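Local coordinates for protein (soluble lytic transglycosylase SLT70) (Escherichia coli, PDB 1QSA) that cleaves the beta-1,4-glycosidic bonds between N-acetylmuramic acid and N-acetylglucosamine in peptidoglycan, forming a 1,6-anhydro bond in the muramic acid residue, at residues Val506-Ile511 and Leu534-Gln539; Arg459-Ser462 and Pro467-Tyr470; Ala356-Gly361 and Lys605-Ser610; Glu447-Ala452 and Ile474-Ser479. One frame throughout, in Å; residues are numbered along the deposited sequence. Where two conformers were deposited one is given.

Overall arrangement
Coming from the N terminus, the chain first meets interaction 3 at helix 351-359, whose partner, the loop 605-610, arrives only near the C terminus; the large loop so closed holds all the other contacts. Interaction 4 opens next at 447-452 and closes at 474-479, and interaction 2, joining 459-462 to 467-470, is nested inside it. Interaction 1 follows in series, from 506-511 to 534-539, and none of the loops cross. Helix 468-479 serves interactions 2 and 4, and its Tyr470 and Ile474 pack on Leu534 of interaction 1. Interactions 1 and 2 lie within the transglycosylase domain; interaction 3 ties the loop before the last helix back to helix 351-359.

Interaction 1 of 4, residues Val506-Ile511 and Leu534-Gln539; sequences VKMFSI and LQYVYQ
Met508, on the last turn of helix 499-509, is the first residue of 506-511 to reach Tyr536 on helix 523-540. In the conformer described, one of two and so perhaps present only part of the time, its methyl lies over one face of the tyrosine ring, a CH-pi contact displaced toward the rim, with Met508 CE 3.3 Å from Tyr536 CD1. The sulfur follows over the same ring, Met508 SD standing 4.1 Å from the centroid. Phe509 comes next and offers its ring edge: Phe509 CZ is 3.8 Å from Tyr536 CB, which lies in the plane of the phenylalanine ring. CG anti to the backbone N (chi1 166°) carries the tyrosine ring out to the methionine, while the CB that Phe509 meets is set by the backbone. An alanine in place of Tyr536 would keep the CB but would probably leave the thioether of Met508 without an aromatic face to rest on. At Ser510 phi turns positive, and the bond from Ile511 N to Val506 O, 3.0 Å, helps end the helix as a Schellman motif. Met508 over the ring is a Met-aromatic contact, at the surface of the lysozyme-like transglycosylase domain, beside the Phe509 edge.

Interaction 2 of 4, residues Arg459-Ser462 and Pro467-Tyr470; sequences RYTS and PQSY. With SO4 (sulfate ion), chain L.
The carboxamide of Gln468 is the flat group nearest the meeting with Thr461, yet it is the aliphatic root of the glutamine that makes the contact. The rings on the two segments face elsewhere: Tyr460 packs on Ile527 and Asn528 of helix 523-540, while Tyr470 goes to Val591 and Asp595 of helix 582-601. Between the segments, Thr461 OG1 sits 3.5 Å from Gln468 CB and equally close to Gln468 CA, and the two side chains cross at about a right angle. With chi1 at 58° the hydroxyl oxygen is held between the backbone N and the carbonyl carbon of its own residue. That oxygen is not left idle, for it is hydrogen-bonded to Phe457 O one turn back in helix 454-461. The methyl of the threonine is turned to the backbone, Thr461 CG2 being 4.1 Å from Gln468 CA. Gln468 runs out extended, CG anti to its N (chi1 -174°), past Phe457 and Lys458, and its NE2 ends in a weak hydrogen bond to Asn454 OD1. On its backbone side a sulfate, probably from the crystallisation liquor, takes up the first N-H of the new helix: Gln468 N is 2.7 Å from sulfate O1, at 159°. Pro467, in the N-cap position, has no side chain that could cap the helix, and the positive end of the helix dipole probably helps hold the anion. This is two consecutive helices, 454-461 and 468-479, joined by a short loop, with an anion bound at the N terminus of the second.

Interaction 3 of 4, residues Ala356-Gly361 and Lys605-Ser610; sequences AAQRIG and KPTLMS
Gln358 points its carboxamide straight at the backbone of Met609 and grips it at two points. Gln358 OE1 accepts from Met609 N at 2.9 Å, in the carbonyl plane and on a lone pair, while Gln358 NE2 gives a hydrogen to Met609 O at 3.0 Å. The second bond is less regular: the donor stands 43° above the plane of the Met609 carbonyl. The amide thereby pairs with both polar groups of one residue in an otherwise irregular loop, which fixes its rotation. Thr607 comes in across the glutamine at about a right angle, and its methyl lies over the flat amide, with Thr607 CG2 3.6 Å from Gln358 CD. Leu608 adds its CB, 3.4 Å from Gln358 OE1. The reach depends on the glutamine being drawn out, CG anti to the backbone N (chi1 -173°) and the chain extended beyond. A leucine here would probably leave the N-H and the carbonyl of Met609 without their mates and that loop less firmly held. Around the pair, Leu608 packs on Phe351, Met354 and Val355 of helix 351-359 and on Leu592 of helix 582-601, while Trp614 of helix 611-615, which begins just after Ser610, touches both Gln358 and Met609.

Interaction 4 of 4, residues Glu447-Ala452 and Ile474-Ser479; sequences ERFPLA and IARQES. With SO4 (sulfate ion), chain H; SO4 (sulfate ion), chain B.
Arg476 leaves helix 468-479 toward Arg448 and Phe449; from CB, CG is anti to the backbone N (chi1 167°) and the chain bends at chi2. CG meets the phenylalanine, 3.9 Å from Phe449 CD1, and CD passes Arg448 O at 3.8 Å. NE makes the main bond: Arg476 NE to Arg448 O is 2.8 Å and nearly straight at 168°, with the acceptor in the guanidinium plane. The Phe449 ring is nearly parallel to this guanidinium, 16° between the planes, and puts CE1 over one face. At the tip both terminal nitrogens converge on one oxygen of a sulfate, probably from the crystallisation liquor, Arg476 NH1 and NH2 each 2.9 Å from its O3; NH2 adds a weak bond to Arg448 O. Arg448 NH2 takes the same ion through O1 at 2.8 Å and holds O4 of a second such sulfate, whose O2 is bound by Arg448 NH1. Phe449 CE2 lies over the centre of the Arg448 guanidinium. Glu478, the predicted active-site residue, is half a turn further on. The two arginines make a place where an anion can bind, occupied here by the shared sulfate, which probably offsets their charges; Arg448 O helps fix how Arg476 is turned.

Interaction 1 of 4, residues Val506-Ile511 and Leu534-Gln539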
loop_
_atom_site.group_PDB
_atom_site.type_symbol
_atom_site.label_atom_id
_atom_site.label_comp_id
_atom_site.label_asym_id
_atom_site.label_seq_id
_atom_site.Cartn_x
_atom_site.Cartn_y
_atom_site.Cartn_z
ATOM N N VAL A 506 -24.607 1.955 -11.340
ATOM C CA VAL A 506 -25.795 2.799 -11.353
ATOM C C VAL A 506 -26.655 2.490 -12.585
ATOM O O VAL A 506 -27.880 2.459 -12.490
ATOM C CB VAL A 506 -25.366 4.286 -11.294
ATOM C CG1 VAL A 506 -26.463 5.213 -11.769
ATOM C CG2 VAL A 506 -24.915 4.611 -9.862
ATOM N N LYS A 507 -26.023 2.195 -13.716
ATOM C CA LYS A 507 -26.789 1.853 -14.923
ATOM C C LYS A 507 -27.413 0.453 -14.818
ATOM O O LYS A 507 -28.608 0.267 -15.087
ATOM C CB LYS A 507 -25.912 1.938 -16.167
ATOM C CG LYS A 507 -26.630 1.507 -17.451
ATOM C CD LYS A 507 -25.758 1.773 -18.654
ATOM C CE LYS A 507 -26.464 1.402 -19.952
ATOM N NZ LYS A 507 -25.632 1.794 -21.131
ATOM N N MET A 508 -26.610 -0.520 -14.383
ATOM C CA MET A 508 -27.080 -1.901 -14.246
ATOM C C MET A 508 -28.247 -2.073 -13.269
ATOM O O MET A 508 -29.156 -2.863 -13.525
ATOM C CB MET A 508 -25.935 -2.819 -13.783
ATOM C CG MET A 508 -25.055 -3.407 -14.885
ATOM S SD MET A 508 -24.007 -4.788 -14.277
ATOM C CE MET A 508 -24.712 -5.079 -12.647
ATOM N N PHE A 509 -28.211 -1.345 -12.154
ATOM C CA PHE A 509 -29.217 -1.440 -11.098
ATOM C C PHE A 509 -30.291 -0.341 -11.175
ATOM O O PHE A 509 -31.187 -0.307 -10.333
ATOM C CB PHE A 509 -28.549 -1.321 -9.709
ATOM C CG PHE A 509 -27.839 -2.570 -9.233
ATOM C CD1 PHE A 509 -26.656 -3.011 -9.850
ATOM C CD2 PHE A 509 -28.358 -3.308 -8.157
ATOM C CE1 PHE A 509 -26.011 -4.165 -9.416
ATOM C CE2 PHE A 509 -27.720 -4.477 -7.708
ATOM C CZ PHE A 509 -26.547 -4.907 -8.338
ATOM N N SER A 510 -30.156 0.576 -12.132
ATOM C CA SER A 510 -31.100 1.694 -12.291
ATOM C C SER A 510 -31.221 2.481 -10.979
ATOM O O SER A 510 -32.320 2.681 -10.432
ATOM C CB SER A 510 -32.463 1.185 -12.753
ATOM O OG SER A 510 -32.345 0.486 -13.978
ATOM N N ILE A 511 -30.058 2.842 -10.436
ATOM C CA ILE A 511 -29.970 3.606 -9.194
ATOM C C ILE A 511 -30.101 5.083 -9.541
ATOM O O ILE A 511 -29.389 5.592 -10.410
ATOM C CB ILE A 511 -28.598 3.373 -8.513
ATOM C CG1 ILE A 511 -28.425 1.880 -8.217
ATOM C CG2 ILE A 511 -28.445 4.259 -7.267
ATOM C CD1 ILE A 511 -27.029 1.500 -7.672
ATOM N N LEU A 534 -21.306 -5.191 -4.960
ATOM C CA LEU A 534 -20.933 -6.387 -4.200
ATOM C C LEU A 534 -22.009 -7.464 -4.353
ATOM O O LEU A 534 -21.695 -8.637 -4.580
ATOM C CB LEU A 534 -20.722 -6.017 -2.730
ATOM C CG LEU A 534 -20.144 -7.118 -1.821
ATOM C CD1 LEU A 534 -18.774 -7.577 -2.324
ATOM C CD2 LEU A 534 -20.062 -6.602 -0.389
ATOM N N GLN A 535 -23.278 -7.056 -4.301
ATOM C CA GLN A 535 -24.393 -7.992 -4.480
ATOM C C GLN A 535 -24.359 -8.574 -5.906
ATOM O O GLN A 535 -24.612 -9.762 -6.107
ATOM C CB GLN A 535 -25.731 -7.273 -4.227
ATOM C CG GLN A 535 -26.977 -8.046 -4.684
ATOM C CD GLN A 535 -27.159 -9.398 -4.022
ATOM O OE1 GLN A 535 -26.803 -9.602 -2.862
ATOM N NE2 GLN A 535 -27.752 -10.326 -4.760
ATOM N N TYR A 536 -23.995 -7.743 -6.883
ATOM C CA TYR A 536 -23.904 -8.183 -8.270
ATOM C C TYR A 536 -22.881 -9.317 -8.422
ATOM O O TYR A 536 -23.218 -10.376 -8.956
ATOM C CB TYR A 536 -23.546 -7.004 -9.189
ATOM C CG TYR A 536 -23.111 -7.408 -10.589
ATOM C CD1 TYR A 536 -23.974 -8.070 -11.460
ATOM C CD2 TYR A 536 -21.817 -7.139 -11.028
ATOM C CE1 TYR A 536 -23.546 -8.454 -12.751
ATOM C CE2 TYR A 536 -21.390 -7.516 -12.297
ATOM C CZ TYR A 536 -22.251 -8.165 -13.149
ATOM O OH TYR A 536 -21.807 -8.497 -14.411
ATOM N N VAL A 537 -21.655 -9.119 -7.940
ATOM C CA VAL A 537 -20.649 -10.182 -8.070
ATOM C C VAL A 537 -20.978 -11.387 -7.175
ATOM O O VAL A 537 -20.650 -12.525 -7.509
ATOM C CB VAL A 537 -19.181 -9.675 -7.877
ATOM C CG1 VAL A 537 -18.805 -8.704 -9.008
ATOM C CG2 VAL A 537 -18.991 -9.028 -6.528
ATOM N N TYR A 538 -21.650 -11.133 -6.057
ATOM C CA TYR A 538 -22.046 -12.203 -5.146
ATOM C C TYR A 538 -23.026 -13.178 -5.841
ATOM O O TYR A 538 -22.765 -14.379 -5.924
ATOM C CB TYR A 538 -22.669 -11.602 -3.879
ATOM C CG TYR A 538 -22.971 -12.583 -2.752
ATOM C CD1 TYR A 538 -21.938 -13.192 -2.029
ATOM C CD2 TYR A 538 -24.287 -12.849 -2.370
ATOM C CE1 TYR A 538 -22.216 -14.036 -0.946
ATOM C CE2 TYR A 538 -24.575 -13.689 -1.289
ATOM C CZ TYR A 538 -23.523 -14.275 -0.583
ATOM O OH TYR A 538 -23.780 -15.107 0.479
ATOM N N GLN A 539 -24.114 -12.654 -6.408
ATOM C CA GLN A 539 -25.086 -13.509 -7.080
ATOM C C GLN A 539 -24.502 -14.129 -8.348
ATOM O O GLN A 539 -24.787 -15.278 -8.660
ATOM C CB GLN A 539 -26.382 -12.731 -7.387
ATOM C CG GLN A 539 -26.250 -11.575 -8.384
ATOM C CD GLN A 539 -26.240 -12.030 -9.844
ATOM O OE1 GLN A 539 -26.966 -12.947 -10.222
ATOM N NE2 GLN A 539 -25.409 -11.388 -10.662
#

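Interaction 2 of 4, residues Arg459-Ser462 and Pro467-Tyr470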
loop_
_atom_site.group_PDB
_atom_site.type_symbol
_atom_site.label_atom_id
_atom_site.label_comp_id
_atom_site.label_asym_id
_atom_site.label_seq_id
_atom_site.Cartn_x
_atom_site.Cartn_y
_atom_site.Cartn_z
ATOM N N ARG A 459 -29.739 -1.197 6.375
ATOM C CA ARG A 459 -30.702 -0.727 5.393
ATOM C C ARG A 459 -30.367 -1.145 3.963
ATOM O O ARG A 459 -31.245 -1.594 3.229
ATOM C CB ARG A 459 -30.820 0.800 5.462
ATOM C CG ARG A 459 -31.840 1.403 4.501
ATOM C CD ARG A 459 -31.751 2.922 4.452
ATOM N NE ARG A 459 -31.627 3.515 5.782
ATOM C CZ ARG A 459 -31.222 4.763 6.011
ATOM N NH1 ARG A 459 -30.922 5.567 5.000
ATOM N NH2 ARG A 459 -31.130 5.213 7.255
ATOM N N TYR A 460 -29.091 -1.030 3.589
ATOM C CA TYR A 460 -28.660 -1.356 2.233
ATOM C C TYR A 460 -28.359 -2.812 1.932
ATOM O O TYR A 460 -27.973 -3.138 0.810
ATOM C CB TYR A 460 -27.526 -0.430 1.786
ATOM C CG TYR A 460 -28.033 0.960 1.481
ATOM C CD1 TYR A 460 -28.620 1.242 0.254
ATOM C CD2 TYR A 460 -27.988 1.979 2.440
ATOM C CE1 TYR A 460 -29.151 2.500 -0.018
ATOM C CE2 TYR A 460 -28.530 3.254 2.174
ATOM C CZ TYR A 460 -29.107 3.492 0.937
ATOM O OH TYR A 460 -29.649 4.715 0.627
ATOM N N THR A 461 -28.470 -3.677 2.935
ATOM C CA THR A 461 -28.303 -5.101 2.692
ATOM C C THR A 461 -29.595 -5.872 2.975
ATOM O O THR A 461 -29.679 -7.045 2.634
ATOM C CB THR A 461 -27.137 -5.772 3.476
ATOM O OG1 THR A 461 -27.310 -5.584 4.886
ATOM C CG2 THR A 461 -25.784 -5.190 3.046
ATOM N N SER A 462 -30.599 -5.216 3.570
ATOM C CA SER A 462 -31.877 -5.886 3.873
ATOM C C SER A 462 -32.569 -6.500 2.652
ATOM O O SER A 462 -33.188 -7.577 2.751
ATOM C CB SER A 462 -32.840 -4.919 4.575
ATOM O OG SER A 462 -33.128 -3.803 3.754
ATOM N N PRO A 467 -24.629 -10.760 3.145
ATOM C CA PRO A 467 -24.861 -10.502 4.574
ATOM C C PRO A 467 -24.365 -9.103 4.976
ATOM O O PRO A 467 -23.400 -8.586 4.405
ATOM C CB PRO A 467 -24.006 -11.572 5.256
ATOM C CG PRO A 467 -23.969 -12.682 4.267
ATOM C CD PRO A 467 -23.781 -11.945 2.948
ATOM N N GLN A 468 -25.023 -8.488 5.952
ATOM C CA GLN A 468 -24.583 -7.170 6.435
ATOM C C GLN A 468 -23.120 -7.240 6.906
ATOM O O GLN A 468 -22.316 -6.375 6.572
ATOM C CB GLN A 468 -25.458 -6.692 7.590
ATOM C CG GLN A 468 -25.124 -5.258 8.020
ATOM C CD GLN A 468 -25.831 -4.854 9.296
ATOM O OE1 GLN A 468 -26.943 -5.305 9.564
ATOM N NE2 GLN A 468 -25.191 -4.002 10.089
ATOM N N SER A 469 -22.782 -8.285 7.659
ATOM C CA SER A 469 -21.427 -8.481 8.174
ATOM C C SER A 469 -20.396 -8.523 7.044
ATOM O O SER A 469 -19.297 -7.978 7.170
ATOM C CB SER A 469 -21.362 -9.780 8.995
ATOM O OG SER A 469 -21.589 -10.924 8.173
ATOM N N TYR A 470 -20.780 -9.146 5.937
ATOM C CA TYR A 470 -19.905 -9.279 4.787
ATOM C C TYR A 470 -19.631 -7.925 4.127
ATOM O O TYR A 470 -18.478 -7.624 3.794
ATOM C CB TYR A 470 -20.493 -10.286 3.796
ATOM C CG TYR A 470 -19.661 -10.446 2.557
ATOM C CD1 TYR A 470 -18.294 -10.752 2.645
ATOM C CD2 TYR A 470 -20.217 -10.240 1.290
ATOM C CE1 TYR A 470 -17.497 -10.840 1.495
ATOM C CE2 TYR A 470 -19.435 -10.328 0.141
ATOM C CZ TYR A 470 -18.080 -10.625 0.251
ATOM O OH TYR A 470 -17.307 -10.677 -0.893
HETATM S S SO4 L . -28.034 -10.579 7.237
HETATM O O1 SO4 L . -27.534 -9.310 6.681
HETATM O O2 SO4 L . -27.014 -11.182 8.112
HETATM O O3 SO4 L . -29.255 -10.328 8.023
HETATM O O4 SO4 L . -28.341 -11.520 6.143
#

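Interaction 3 of 4, residues Ala356-Gly361 and Lys605-Ser610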
loop_
_atom_site.group_PDB
_atom_site.type_symbol
_atom_site.label_atom_id
_atom_site.label_comp_id
_atom_site.label_asym_id
_atom_site.label_seq_id
_atom_site.Cartn_x
_atom_site.Cartn_y
_atom_site.Cartn_z
ATOM N N ALA A 356 -8.107 -23.763 10.520
ATOM C CA ALA A 356 -7.716 -24.894 11.355
ATOM C C ALA A 356 -8.864 -25.351 12.238
ATOM O O ALA A 356 -9.153 -26.545 12.304
ATOM C CB ALA A 356 -6.472 -24.549 12.182
ATOM N N ALA A 357 -9.534 -24.397 12.887
ATOM C CA ALA A 357 -10.673 -24.701 13.748
ATOM C C ALA A 357 -11.804 -25.371 12.952
ATOM O O ALA A 357 -12.341 -26.400 13.377
ATOM C CB ALA A 357 -11.171 -23.430 14.415
ATOM N N GLN A 358 -12.159 -24.803 11.794
ATOM C CA GLN A 358 -13.214 -25.380 10.970
ATOM C C GLN A 358 -12.824 -26.778 10.455
ATOM O O GLN A 358 -13.657 -27.676 10.426
ATOM C CB GLN A 358 -13.574 -24.452 9.799
ATOM C CG GLN A 358 -14.794 -24.938 9.004
ATOM C CD GLN A 358 -15.573 -23.825 8.297
ATOM O OE1 GLN A 358 -15.183 -22.656 8.321
ATOM N NE2 GLN A 358 -16.667 -24.200 7.642
ATOM N N ARG A 359 -11.551 -26.967 10.119
ATOM C CA ARG A 359 -11.077 -28.262 9.618
ATOM C C ARG A 359 -11.296 -29.382 10.640
ATOM O O ARG A 359 -11.792 -30.449 10.283
ATOM C CB ARG A 359 -9.600 -28.190 9.201
ATOM C CG ARG A 359 -9.035 -29.509 8.627
ATOM C CD ARG A 359 -9.793 -29.900 7.361
ATOM N NE ARG A 359 -9.456 -31.233 6.841
ATOM C CZ ARG A 359 -8.413 -31.491 6.061
ATOM N NH1 ARG A 359 -7.526 -30.543 5.792
ATOM N NH2 ARG A 359 -8.222 -32.732 5.609
ATOM N N ILE A 360 -10.985 -29.134 11.910
ATOM C CA ILE A 360 -11.183 -30.181 12.919
ATOM C C ILE A 360 -12.520 -30.142 13.660
ATOM O O ILE A 360 -12.719 -30.874 14.631
ATOM C CB ILE A 360 -10.024 -30.250 13.923
ATOM C CG1 ILE A 360 -9.875 -28.927 14.677
ATOM C CG2 ILE A 360 -8.748 -30.632 13.198
ATOM C CD1 ILE A 360 -8.665 -28.908 15.588
ATOM N N GLY A 361 -13.431 -29.290 13.196
ATOM C CA GLY A 361 -14.749 -29.195 13.794
ATOM C C GLY A 361 -14.837 -28.601 15.183
ATOM O O GLY A 361 -15.732 -28.952 15.955
ATOM N N LYS A 605 -22.418 -16.709 15.231
ATOM C CA LYS A 605 -21.316 -17.668 15.276
ATOM C C LYS A 605 -20.292 -17.316 14.198
ATOM O O LYS A 605 -20.607 -17.293 13.007
ATOM C CB LYS A 605 -21.869 -19.079 15.064
ATOM C CG LYS A 605 -20.873 -20.205 15.292
ATOM C CD LYS A 605 -21.595 -21.553 15.297
ATOM C CE LYS A 605 -20.616 -22.725 15.300
ATOM N NZ LYS A 605 -19.634 -22.678 16.427
ATOM N N PRO A 606 -19.035 -17.089 14.596
ATOM C CA PRO A 606 -18.005 -16.731 13.616
ATOM C C PRO A 606 -17.314 -17.837 12.807
ATOM O O PRO A 606 -16.136 -17.710 12.496
ATOM C CB PRO A 606 -17.018 -15.922 14.452
ATOM C CG PRO A 606 -17.066 -16.591 15.786
ATOM C CD PRO A 606 -18.514 -17.019 15.977
ATOM N N THR A 607 -18.046 -18.878 12.411
ATOM C CA THR A 607 -17.452 -19.958 11.613
ATOM C C THR A 607 -16.886 -19.318 10.340
ATOM O O THR A 607 -17.542 -18.490 9.723
ATOM C CB THR A 607 -18.501 -21.024 11.244
ATOM O OG1 THR A 607 -19.172 -21.457 12.440
ATOM C CG2 THR A 607 -17.829 -22.240 10.571
ATOM N N LEU A 608 -15.678 -19.698 9.949
ATOM C CA LEU A 608 -15.040 -19.076 8.788
ATOM C C LEU A 608 -15.790 -19.121 7.461
ATOM O O LEU A 608 -15.855 -18.114 6.741
ATOM C CB LEU A 608 -13.628 -19.629 8.595
ATOM C CG LEU A 608 -12.843 -18.912 7.487
ATOM C CD1 LEU A 608 -12.480 -17.499 7.936
ATOM C CD2 LEU A 608 -11.601 -19.713 7.134
ATOM N N MET A 609 -16.280 -20.304 7.103
ATOM C CA MET A 609 -17.002 -20.491 5.847
ATOM C C MET A 609 -18.334 -21.190 6.077
ATOM O O MET A 609 -18.504 -21.940 7.048
ATOM C CB MET A 609 -16.175 -21.348 4.866
ATOM C CG MET A 609 -14.815 -20.755 4.500
ATOM S SD MET A 609 -14.046 -21.645 3.141
ATOM C CE MET A 609 -12.345 -21.156 3.289
ATOM N N SER A 610 -19.271 -20.953 5.166
ATOM C CA SER A 610 -20.574 -21.612 5.221
ATOM C C SER A 610 -20.334 -23.064 4.798
ATOM O O SER A 610 -19.295 -23.385 4.208
ATOM C CB SER A 610 -21.553 -20.948 4.244
ATOM O OG SER A 610 -21.215 -21.217 2.891
#

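Interaction 4 of 4, residues Glu447-Ala452 and Ile474-Ser479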
loop_
_atom_site.group_PDB
_atom_site.type_symbol
_atom_site.label_atom_id
_atom_site.label_comp_id
_atom_site.label_asym_id
_atom_site.label_seq_id
_atom_site.Cartn_x
_atom_site.Cartn_y
_atom_site.Cartn_z
ATOM N N GLU A 447 -11.962 -2.572 18.988
ATOM C CA GLU A 447 -11.534 -1.283 18.444
ATOM C C GLU A 447 -11.045 -1.399 17.004
ATOM O O GLU A 447 -11.136 -0.438 16.228
ATOM C CB GLU A 447 -10.449 -0.646 19.324
ATOM C CG GLU A 447 -10.918 -0.236 20.737
ATOM C CD GLU A 447 -11.069 -1.408 21.689
ATOM O OE1 GLU A 447 -10.360 -2.422 21.533
ATOM O OE2 GLU A 447 -11.895 -1.314 22.618
ATOM N N ARG A 448 -10.532 -2.575 16.642
ATOM C CA ARG A 448 -10.062 -2.814 15.276
ATOM C C ARG A 448 -11.229 -3.055 14.307
ATOM O O ARG A 448 -11.096 -2.823 13.104
ATOM C CB ARG A 448 -9.165 -4.065 15.209
ATOM C CG ARG A 448 -7.820 -3.966 15.964
ATOM C CD ARG A 448 -6.950 -5.222 15.717
ATOM N NE ARG A 448 -6.590 -5.337 14.312
ATOM C CZ ARG A 448 -6.408 -6.489 13.667
ATOM N NH1 ARG A 448 -6.469 -7.652 14.313
ATOM N NH2 ARG A 448 -6.121 -6.478 12.374
ATOM N N PHE A 449 -12.354 -3.553 14.819
ATOM C CA PHE A 449 -13.485 -3.878 13.957
ATOM C C PHE A 449 -14.776 -3.297 14.494
ATOM O O PHE A 449 -15.715 -4.026 14.826
ATOM C CB PHE A 449 -13.558 -5.408 13.809
ATOM C CG PHE A 449 -12.313 -5.995 13.205
ATOM C CD1 PHE A 449 -12.061 -5.844 11.838
ATOM C CD2 PHE A 449 -11.328 -6.577 14.017
ATOM C CE1 PHE A 449 -10.836 -6.251 11.289
ATOM C CE2 PHE A 449 -10.105 -6.986 13.484
ATOM C CZ PHE A 449 -9.853 -6.820 12.116
ATOM N N PRO A 450 -14.868 -1.956 14.515
ATOM C CA PRO A 450 -16.068 -1.290 15.020
ATOM C C PRO A 450 -17.277 -1.475 14.109
ATOM O O PRO A 450 -17.112 -1.620 12.895
ATOM C CB PRO A 450 -15.640 0.174 15.068
ATOM C CG PRO A 450 -14.696 0.290 13.896
ATOM C CD PRO A 450 -13.868 -0.970 14.042
ATOM N N LEU A 451 -18.479 -1.443 14.692
ATOM C CA LEU A 451 -19.720 -1.580 13.931
ATOM C C LEU A 451 -20.076 -0.237 13.300
ATOM O O LEU A 451 -21.106 0.376 13.611
ATOM C CB LEU A 451 -20.861 -2.068 14.832
ATOM C CG LEU A 451 -20.631 -3.455 15.434
ATOM C CD1 LEU A 451 -21.816 -3.831 16.324
ATOM C CD2 LEU A 451 -20.433 -4.493 14.334
ATOM N N ALA A 452 -19.230 0.181 12.370
ATOM C CA ALA A 452 -19.377 1.463 11.686
ATOM C C ALA A 452 -20.539 1.544 10.693
ATOM O O ALA A 452 -20.796 0.593 9.942
ATOM C CB ALA A 452 -18.081 1.793 10.992
ATOM N N ILE A 474 -15.910 -6.004 3.839
ATOM C CA ILE A 474 -15.353 -5.446 2.599
ATOM C C ILE A 474 -14.966 -3.977 2.815
ATOM O O ILE A 474 -13.853 -3.553 2.473
ATOM C CB ILE A 474 -16.367 -5.608 1.421
ATOM C CG1 ILE A 474 -16.459 -7.091 1.002
ATOM C CG2 ILE A 474 -15.980 -4.707 0.218
ATOM C CD1 ILE A 474 -15.305 -7.578 0.095
ATOM N N ALA A 475 -15.869 -3.201 3.413
ATOM C CA ALA A 475 -15.581 -1.788 3.675
ATOM C C ALA A 475 -14.385 -1.608 4.620
ATOM O O ALA A 475 -13.521 -0.751 4.399
ATOM C CB ALA A 475 -16.816 -1.104 4.246
ATOM N N ARG A 476 -14.325 -2.437 5.666
ATOM C CA ARG A 476 -13.231 -2.375 6.634
ATOM C C ARG A 476 -11.890 -2.615 5.932
ATOM O O ARG A 476 -10.922 -1.888 6.152
ATOM C CB ARG A 476 -13.463 -3.408 7.744
ATOM C CG ARG A 476 -12.251 -3.661 8.654
ATOM C CD ARG A 476 -11.841 -2.426 9.437
ATOM N NE ARG A 476 -10.741 -2.716 10.359
ATOM C CZ ARG A 476 -9.466 -2.828 10.008
ATOM N NH1 ARG A 476 -9.101 -2.635 8.744
ATOM N NH2 ARG A 476 -8.544 -3.080 10.939
ATOM N N GLN A 477 -11.860 -3.604 5.040
ATOM C CA GLN A 477 -10.648 -3.917 4.299
ATOM C C GLN A 477 -10.284 -2.790 3.339
ATOM O O GLN A 477 -9.119 -2.394 3.253
ATOM C CB GLN A 477 -10.822 -5.222 3.511
ATOM C CG GLN A 477 -9.801 -5.433 2.382
ATOM C CD GLN A 477 -8.379 -5.575 2.875
ATOM O OE1 GLN A 477 -8.132 -6.081 3.967
ATOM N NE2 GLN A 477 -7.426 -5.118 2.073
ATOM N N GLU A 478 -11.292 -2.264 2.650
ATOM C CA GLU A 478 -11.063 -1.226 1.642
ATOM C C GLU A 478 -10.598 0.135 2.155
ATOM O O GLU A 478 -9.592 0.687 1.677
ATOM C CB GLU A 478 -12.335 -1.016 0.791
ATOM C CG GLU A 478 -12.725 -2.207 -0.105
ATOM C CD GLU A 478 -11.743 -2.448 -1.249
ATOM O OE1 GLU A 478 -10.743 -1.708 -1.366
ATOM O OE2 GLU A 478 -11.989 -3.379 -2.054
ATOM N N SER A 479 -11.286 0.648 3.171
ATOM C CA SER A 479 -11.010 2.001 3.662
ATOM C C SER A 479 -10.585 2.170 5.110
ATOM O O SER A 479 -10.281 3.302 5.522
ATOM C CB SER A 479 -12.280 2.828 3.489
ATOM O OG SER A 479 -13.287 2.319 4.352
HETATM S S SO4 H . -5.296 -3.845 9.801
HETATM O O1 SO4 H . -5.979 -5.151 9.865
HETATM O O2 SO4 H . -4.131 -3.940 8.903
HETATM O O3 SO4 H . -6.231 -2.832 9.284
HETATM O O4 SO4 H . -4.852 -3.464 11.151
HETATM S S SO4 B . -6.086 -10.378 11.636
HETATM O O1 SO4 B . -7.028 -11.214 10.864
HETATM O O2 SO4 B . -6.619 -10.173 12.998
HETATM O O3 SO4 B . -4.798 -11.087 11.709
HETATM O O4 SO4 B . -5.878 -9.078 10.975
#